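Local coordinates for UBA-domain protein mud1 (Schizosaccharomyces pombe, PDB 1Z96) that binds polyubiquitin chains through its C-terminal UBA domain, linking polyubiquitinated proteins to the 19S proteasome for degradation, at residues 17-20 / 21-25; 3-6 / 7-10. All coordinates share one frame; numbering follows the deposited sequence. Where two conformers were deposited one is given.

Interaction 1 of 2, residues 17-20 / 21-25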
ATOM      1  N   ASP A  17       2.100   4.047  -7.159  1.00 25.81           N
ATOM      2  CA  ASP A  17       0.910   4.752  -7.599  1.00 25.63           C
ATOM      3  C   ASP A  17      -0.263   4.399  -6.681  1.00 24.78           C
ATOM      4  O   ASP A  17      -0.329   3.297  -6.131  1.00 23.58           O
ATOM      5  CB  ASP A  17       0.604   4.434  -9.063  1.00 27.01           C
ATOM      6  CG  ASP A  17       1.754   4.839 -10.010  1.00 29.81           C
ATOM      7  OD1 ASP A  17       2.359   5.915  -9.831  1.00 34.44           O
ATOM      8  OD2 ASP A  17       2.111   4.142 -10.960  0.80 33.96           O
ATOM      9  N   PRO A  18      -1.182   5.346  -6.514  1.00 24.07           N
ATOM     10  CA  PRO A  18      -2.325   5.185  -5.618  1.00 23.84           C
ATOM     11  C   PRO A  18      -3.135   3.887  -5.787  1.00 23.48           C
ATOM     12  O   PRO A  18      -3.449   3.223  -4.806  1.00 21.90           O
ATOM     13  CB  PRO A  18      -3.184   6.405  -5.963  1.00 23.80           C
ATOM     14  CG  PRO A  18      -2.149   7.446  -6.381  1.00 24.15           C
ATOM     15  CD  PRO A  18      -1.162   6.682  -7.152  1.00 24.40           C
ATOM     16  N   LEU A  19      -3.523   3.555  -7.017  1.00 23.45           N
ATOM     17  CA  LEU A  19      -4.344   2.376  -7.225  1.00 24.07           C
ATOM     18  C   LEU A  19      -3.596   1.069  -6.964  1.00 23.82           C
ATOM     19  O   LEU A  19      -4.132   0.183  -6.307  1.00 24.05           O
ATOM     20  CB  LEU A  19      -4.945   2.372  -8.629  1.00 24.82           C
ATOM     21  CG  LEU A  19      -6.007   1.301  -8.888  1.00 25.05           C
ATOM     22  CD1 LEU A  19      -7.167   1.328  -7.897  1.00 25.91           C
ATOM     23  CD2 LEU A  19      -6.492   1.477 -10.298  1.00 26.42           C
ATOM     24  N   GLU A  20      -2.379   0.935  -7.482  1.00 24.30           N
ATOM     25  CA  GLU A  20      -1.579  -0.248  -7.183  1.00 24.64           C
ATOM     26  C   GLU A  20      -1.353  -0.382  -5.663  1.00 23.45           C
ATOM     27  O   GLU A  20      -1.394  -1.486  -5.118  1.00 22.39           O
ATOM     28  CB  GLU A  20      -0.259  -0.256  -7.966  1.00 26.18           C
ATOM     29  CG  GLU A  20       0.836   0.687  -7.489  1.00 27.46           C
ATOM     30  CD  GLU A  20       2.099   0.594  -8.329  1.00 28.70           C
ATOM     31  OE1 GLU A  20       2.286  -0.447  -9.007  1.00 33.73           O
ATOM     32  OE2 GLU A  20       2.903   1.548  -8.300  1.00 28.89           O
ATOM     33  N   ALA A  21      -1.158   0.751  -4.986  1.00 22.70           N
ATOM     34  CA  ALA A  21      -1.035   0.764  -3.513  1.00 22.05           C
ATOM     35  C   ALA A  21      -2.292   0.252  -2.812  1.00 21.57           C
ATOM     36  O   ALA A  21      -2.232  -0.605  -1.935  1.00 20.66           O
ATOM     37  CB  ALA A  21      -0.692   2.158  -3.035  1.00 21.75           C
ATOM     38  N   ALA A  22      -3.439   0.795  -3.202  1.00 21.22           N
ATOM     39  CA  ALA A  22      -4.709   0.385  -2.629  1.00 21.62           C
ATOM     40  C   ALA A  22      -4.965  -1.087  -2.836  1.00 21.47           C
ATOM     41  O   ALA A  22      -5.454  -1.796  -1.929  1.00 21.03           O
ATOM     42  CB  ALA A  22      -5.853   1.199  -3.245  1.00 21.65           C
ATOM     43  N   GLN A  23      -4.644  -1.553  -4.036  1.00 21.97           N
ATOM     44  CA  GLN A  23      -4.886  -2.953  -4.390  1.00 22.67           C
ATOM     45  C   GLN A  23      -3.993  -3.903  -3.603  1.00 22.90           C
ATOM     46  O   GLN A  23      -4.458  -4.957  -3.132  1.00 23.04           O
ATOM     47  CB  GLN A  23      -4.757  -3.151  -5.903  1.00 23.62           C
ATOM     48  CG  GLN A  23      -5.908  -2.500  -6.666  1.00 24.63           C
ATOM     49  CD  GLN A  23      -5.782  -2.551  -8.190  1.00 26.28           C
ATOM     50  OE1 GLN A  23      -4.707  -2.774  -8.745  1.00 29.79           O
ATOM     51  NE2 GLN A  23      -6.891  -2.275  -8.864  1.00 30.23           N
ATOM     52  N   ALA A  24      -2.738  -3.505  -3.410  1.00 22.29           N
ATOM     53  CA  ALA A  24      -1.807  -4.264  -2.556  1.00 22.11           C
ATOM     54  C   ALA A  24      -2.287  -4.310  -1.105  1.00 21.29           C
ATOM     55  O   ALA A  24      -2.287  -5.349  -0.472  1.00 20.11           O
ATOM     56  CB  ALA A  24      -0.416  -3.688  -2.649  1.00 21.94           C
ATOM     57  N   LEU A  25      -2.748  -3.184  -0.590  1.00 21.25           N
ATOM     58  CA  LEU A  25      -3.280  -3.175   0.765  1.00 22.09           C
ATOM     59  C   LEU A  25      -4.545  -4.018   0.929  1.00 22.64           C
ATOM     60  O   LEU A  25      -4.737  -4.655   1.970  1.00 23.28           O
ATOM     61  CB  LEU A  25      -3.539  -1.744   1.217  1.00 22.08           C
ATOM     62  CG  LEU A  25      -2.285  -0.990   1.620  1.00 23.42           C
ATOM     63  CD1 LEU A  25      -2.508   0.515   1.577  1.00 25.45           C
ATOM     64  CD2 LEU A  25      -1.819  -1.441   3.005  1.00 22.48           C
TER
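A21 N donates to D17 O at 2.9 Å, closing the first turn of helix 18-27, the second helix of the three-helix UBA bundle. Three more i to i+4 bonds follow, from A22 to P18, Q23 to L19 and A24 to E20, the last with A24 N 3.0 Å from E20 O. D17 holds the N-cap position, though its carboxylate does no capping. Instead E20, three residues on, reaches back: its OE2 accepts the backbone N-H of D17 at 2.9 Å through the anti lone pair, in a nearly straight bond (176°). This is the N3-to-N-cap half of a capping box, without the reciprocal bond from D17. To get there CG takes the crowded position between backbone N and carbonyl carbon (chi1 75°), after which the chain runs extended. A glutamate suits this site, since its negative charge near the helix N-terminus would probably interact favourably with the helix dipole; an alanine here would probably leave the D17 N-H without its mate and the first turn less firmly tied. P18 fits the first turn because it has no N-H to satisfy there. Small residues follow: A21 lies against L11 of helix 4-13, while A24, which takes part in monoubiquitin binding, meets A35 and L39 of helix 32-39, and methyl groups let the helices come close. On the exposed side L19 and Q23, one turn apart, cross obliquely. L19 turns CG away from its backbone N (chi1 -170°), and the extended Q23 lays its amide beside the isobutyl group, NE2 standing 3.7 Å from L19 CD1.

Interaction 2 of 2, residues 3-6 / 7-10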
ATOM      1  N   GLY A   3      -7.569   4.742   8.709  1.00 33.65           N
ATOM      2  CA  GLY A   3      -6.287   3.964   8.752  1.00 32.19           C
ATOM      3  C   GLY A   3      -5.778   3.626   7.355  1.00 31.07           C
ATOM      4  O   GLY A   3      -4.579   3.796   7.048  1.00 31.26           O
ATOM      5  N   LEU A   4      -6.687   3.164   6.508  1.00 29.80           N
ATOM      6  CA  LEU A   4      -6.320   2.704   5.171  1.00 28.84           C
ATOM      7  C   LEU A   4      -5.717   3.811   4.317  1.00 26.98           C
ATOM      8  O   LEU A   4      -4.701   3.603   3.666  1.00 25.72           O
ATOM      9  CB  LEU A   4      -7.525   2.097   4.462  1.00 29.36           C
ATOM     10  CG  LEU A   4      -7.322   1.592   3.032  1.00 30.65           C
ATOM     11  CD1 LEU A   4      -6.224   0.536   2.982  1.00 32.10           C
ATOM     12  CD2 LEU A   4      -8.624   1.041   2.488  1.00 31.31           C
ATOM     13  N   ASN A   5      -6.329   4.991   4.315  1.00 25.53           N
ATOM     14  CA  ASN A   5      -5.801   6.085   3.495  1.00 24.74           C
ATOM     15  C   ASN A   5      -4.396   6.510   3.896  1.00 24.07           C
ATOM     16  O   ASN A   5      -3.575   6.842   3.051  1.00 23.36           O
ATOM     17  CB  ASN A   5      -6.773   7.258   3.493  1.00 24.61           C
ATOM     18  CG  ASN A   5      -8.026   6.951   2.724  1.00 24.47           C
ATOM     19  OD1 ASN A   5      -8.017   6.140   1.790  1.00 24.71           O
ATOM     20  ND2 ASN A   5      -9.113   7.598   3.096  1.00 26.77           N
ATOM     21  N   SER A   6      -4.112   6.497   5.195  1.00 23.96           N
ATOM     22  CA  SER A   6      -2.771   6.793   5.652  0.50 24.41           C
ATOM     23  C   SER A   6      -1.775   5.758   5.143  1.00 23.69           C
ATOM     24  O   SER A   6      -0.659   6.111   4.753  1.00 23.39           O
ATOM     25  CB  SER A   6      -2.733   6.910   7.175  0.50 25.00           C
ATOM     26  OG  SER A   6      -3.450   8.067   7.569  0.50 27.03           O
ATOM     27  N   LYS A   7      -2.177   4.493   5.117  1.00 23.23           N
ATOM     28  CA  LYS A   7      -1.299   3.457   4.560  1.00 23.54           C
ATOM     29  C   LYS A   7      -1.107   3.627   3.057  1.00 22.07           C
ATOM     30  O   LYS A   7      -0.011   3.436   2.549  1.00 21.49           O
ATOM     31  CB  LYS A   7      -1.848   2.072   4.881  1.00 24.08           C
ATOM     32  CG  LYS A   7      -1.822   1.775   6.369  1.00 25.50           C
ATOM     33  CD  LYS A   7      -2.654   0.564   6.681  1.00 26.18           C
ATOM     34  CE  LYS A   7      -2.737   0.301   8.141  1.00 28.06           C
ATOM     35  NZ  LYS A   7      -3.590  -0.910   8.404  1.00 30.38           N
ATOM     36  N   ILE A   8      -2.171   3.953   2.328  1.00 21.63           N
ATOM     37  CA  ILE A   8      -1.996   4.213   0.888  1.00 21.82           C
ATOM     38  C   ILE A   8      -0.991   5.339   0.674  1.00 21.80           C
ATOM     39  O   ILE A   8      -0.092   5.243  -0.162  1.00 22.18           O
ATOM     40  CB  ILE A   8      -3.338   4.537   0.189  1.00 21.44           C
ATOM     41  CG1 ILE A   8      -4.245   3.305   0.196  1.00 20.92           C
ATOM     42  CG2 ILE A   8      -3.078   4.945  -1.241  1.00 21.12           C
ATOM     43  CD1 ILE A   8      -5.706   3.614  -0.147  1.00 22.08           C
ATOM     44  N   ALA A   9      -1.156   6.421   1.436  1.00 22.78           N
ATOM     45  CA  ALA A   9      -0.244   7.548   1.375  1.00 23.13           C
ATOM     46  C   ALA A   9       1.214   7.155   1.665  1.00 23.92           C
ATOM     47  O   ALA A   9       2.127   7.642   0.993  1.00 24.23           O
ATOM     48  CB  ALA A   9      -0.710   8.635   2.338  1.00 24.05           C
ATOM     49  N   GLN A  10       1.428   6.272   2.646  1.00 24.45           N
ATOM     50  CA  GLN A  10       2.771   5.768   2.922  1.00 24.45           C
ATOM     51  C   GLN A  10       3.360   5.113   1.688  1.00 24.06           C
ATOM     52  O   GLN A  10       4.517   5.363   1.317  1.00 23.61           O
ATOM     53  CB  GLN A  10       2.772   4.754   4.077  1.00 25.85           C
ATOM     54  CG  GLN A  10       2.656   5.345   5.453  1.00 29.71           C
ATOM     55  CD  GLN A  10       4.026   5.758   6.040  1.00 34.25           C
ATOM     56  OE1 GLN A  10       4.974   6.068   5.300  1.00 36.84           O
ATOM     57  NE2 GLN A  10       4.108   5.785   7.362  1.00 37.33           N
TER
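G3 O receives the N-H of K7 at 3.2 Å, the longest of four i to i+4 bonds that build the first turns of helix 4-13. I8 N meets L4 O, and A9 N meets N5 O, each at 2.9 Å. Q10 N closes the set on S6 O. The carbonyls of G3 to S6 and the N-H groups of K7 to Q10 are therefore all paired within the helix, and the Q10 carbonyl is hydrogen-bonded to the side-chain hydroxyl of S13. K7 has a second donor to place. Its long chain starts beside the backbone N (chi1 -66°) and is extended from there on, its CG passing 3.5 Å from G3 O before NZ hydrogen-bonds to G30 O, between the second and third helices. Lysine suits the position because its aliphatic part can pack on L25 while its ammonium group reaches that distant carbonyl. L4 and I8, one turn apart, make the apolar contact: the CD1 end of I8 lies 4.1 Å from the branch carbon CG of L4, the two chains crossing at a slant. The N5 side chain leaves the helix in the same direction as that of I8, OD1 lying 3.9 Å from I8 CD1, a van der Waals contact. Both L4 and I8 also touch L25, and I8 meets A22, so this exposed turn offers its greasy side to helix 18-27. Such an amphipathic opening helix, with aliphatic side chains turned to helix 18-27 and N5, S6 and Q10 at the surface, belongs to the compact three-helix bundle of the UBA domain.

Overall arrangement
Interactions 1 and 2 lie at the starts of successive helices, 18-27 and 4-13, with centres about 10 Å apart. Both rest on i to i+4 backbone bonds, yet their settings differ. Interaction 1 is partly buried: A21, A24 and L25 face neighbouring helices, and a glutamate side chain ties its N-terminal turn. Interaction 2 is a surface contact, whose lysine reaches beyond its own helix for a carbonyl. They join directly through aliphatic packing: L25 CD1 lies 3.7 Å from K7 CB, and L25 CB lies 3.9 Å from L4 CD1. L25 also touches A35, so it connects all three helices of the ubiquitin-binding domain.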